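Local coordinates for RNA-binding protein Smaug (Drosophila melanogaster, PDB 1OXJ) that binds RNA, which it recognises through its SAM domain, at residues A[28-31]-A[32-35]. Sequence-based numbering, arbitrary orientation.
Sequences NMTY and EEML
T30 and E33 form a capping box at the start of the short helix 31-34 of the SAM domain. T30 is the N-cap. E33 N donates to T30 OG1 at 3.2 Å. In return, T30 N donates to E33 OE1 at 3.0 Å. This second bond is fairly straight (166°) and uses the anti lone pair of the carboxylate oxygen.

The E33 side chain can be followed outward. Its CB lies beside T30 OG1 and T30 O, and M29 CG packs on E33 CB at 3.6 Å. E33 CG sits 3.2 Å from T30 OG1. With CG beside its own backbone N (chi1 -70°) and the chain extended beyond it, the carboxylate runs back along the preceding residues. There OE1, already bonded to T30 N, also accepts from a water that donates to N28 O, so the water bridges N28 and E33.

The first helical turn is closed by backbone bonds from M34 N to T30 O and from L35 N to Y31 O. M29 SD lies against the backbone of M34, 3.7 Å from M34 CA.

Y31 brings apolar packing. With CG anti to the backbone N (chi1 178°), its ring is carried to the side of its own carbonyl carbon, where M34 and L35 reach it obliquely. M34 CE approaches Y31 CD1 at 3.8 Å. L35 CD1 approaches Y31 CE2 at 3.6 Å. E32 OE2 lies at the ring edge, near its plane, and forms a salt bridge with K99. M34 also packs against I59 and L62 of helix 49-77, which ties this turn to the long helix.

The box pairs the N-H groups of T30 and E33 with side-chain oxygens. The two donors on E33 OE1, T30 N and the water, would probably help to stabilise its negative charge.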
loop_
_atom_site.group_PDB
_atom_site.type_symbol
_atom_site.label_atom_id
_atom_site.label_comp_id
_atom_site.label_asym_id
_atom_site.label_seq_id
_atom_site.Cartn_x
_atom_site.Cartn_y
_atom_site.Cartn_z
ATOM N N ASN A 28 -16.161 9.500 11.077
ATOM C CA ASN A 28 -17.070 9.396 9.937
ATOM C C ASN A 28 -16.471 10.057 8.711
ATOM O O ASN A 28 -17.192 10.473 7.801
ATOM C CB ASN A 28 -18.409 10.051 10.260
ATOM C CG ASN A 28 -19.193 9.282 11.296
ATOM O OD1 ASN A 28 -19.427 8.079 11.146
ATOM N ND2 ASN A 28 -19.609 9.972 12.356
ATOM N N MET A 29 -15.145 10.143 8.695
ATOM C CA MET A 29 -14.437 10.772 7.591
ATOM C C MET A 29 -14.467 9.887 6.359
ATOM O O MET A 29 -14.307 8.668 6.455
ATOM C CB MET A 29 -12.977 11.040 7.987
ATOM C CG MET A 29 -12.239 11.992 7.053
ATOM S SD MET A 29 -10.612 12.464 7.701
ATOM C CE MET A 29 -11.042 13.274 9.057
ATOM N N THR A 30 -14.682 10.501 5.202
ATOM C CA THR A 30 -14.685 9.748 3.957
ATOM C C THR A 30 -13.261 9.732 3.431
ATOM O O THR A 30 -12.413 10.528 3.851
ATOM C CB THR A 30 -15.557 10.401 2.884
ATOM O OG1 THR A 30 -14.953 11.636 2.471
ATOM C CG2 THR A 30 -16.947 10.657 3.426
ATOM N N TYR A 31 -13.013 8.831 2.492
ATOM C CA TYR A 31 -11.709 8.697 1.890
ATOM C C TYR A 31 -11.262 10.031 1.272
ATOM O O TYR A 31 -10.142 10.491 1.502
ATOM C CB TYR A 31 -11.775 7.601 0.839
ATOM C CG TYR A 31 -10.493 7.386 0.093
ATOM C CD1 TYR A 31 -9.541 6.471 0.545
ATOM C CD2 TYR A 31 -10.237 8.079 -1.081
ATOM C CE1 TYR A 31 -8.373 6.251 -0.168
ATOM C CE2 TYR A 31 -9.072 7.868 -1.800
ATOM C CZ TYR A 31 -8.148 6.955 -1.344
ATOM O OH TYR A 31 -7.012 6.726 -2.082
ATOM N N GLU A 32 -12.143 10.677 0.516
ATOM C CA GLU A 32 -11.764 11.944 -0.110
ATOM C C GLU A 32 -11.422 13.021 0.918
ATOM O O GLU A 32 -10.525 13.828 0.704
ATOM C CB GLU A 32 -12.883 12.443 -1.037
ATOM C CG GLU A 32 -13.121 11.592 -2.287
ATOM C CD GLU A 32 -13.641 10.185 -1.992
ATOM O OE1 GLU A 32 -14.476 10.019 -1.075
ATOM O OE2 GLU A 32 -13.225 9.239 -2.698
ATOM N N GLU A 33 -12.141 13.045 2.033
ATOM C CA GLU A 33 -11.872 14.038 3.070
ATOM C C GLU A 33 -10.497 13.812 3.685
ATOM O O GLU A 33 -9.775 14.775 3.976
ATOM C CB GLU A 33 -12.948 13.981 4.157
ATOM C CG GLU A 33 -14.310 14.502 3.686
ATOM C CD GLU A 33 -15.347 14.480 4.790
ATOM O OE1 GLU A 33 -15.622 13.386 5.340
ATOM O OE2 GLU A 33 -15.886 15.560 5.109
ATOM N N MET A 34 -10.139 12.543 3.887
ATOM C CA MET A 34 -8.832 12.197 4.447
ATOM C C MET A 34 -7.734 12.826 3.601
ATOM O O MET A 34 -6.768 13.368 4.138
ATOM C CB MET A 34 -8.629 10.662 4.492
ATOM C CG MET A 34 -7.141 10.185 4.687
ATOM S SD MET A 34 -6.914 8.384 4.767
ATOM C CE MET A 34 -7.107 7.944 3.053
ATOM N N LEU A 35 -7.890 12.762 2.281
ATOM C CA LEU A 35 -6.887 13.311 1.368
ATOM C C LEU A 35 -6.828 14.835 1.346
ATOM O O LEU A 35 -5.933 15.412 0.737
ATOM C CB LEU A 35 -7.103 12.779 -0.055
ATOM C CG LEU A 35 -6.947 11.261 -0.200
ATOM C CD1 LEU A 35 -7.127 10.859 -1.659
ATOM C CD2 LEU A 35 -5.577 10.825 0.306
HETATM O O HOH W 1 -18.094 12.858 6.401
#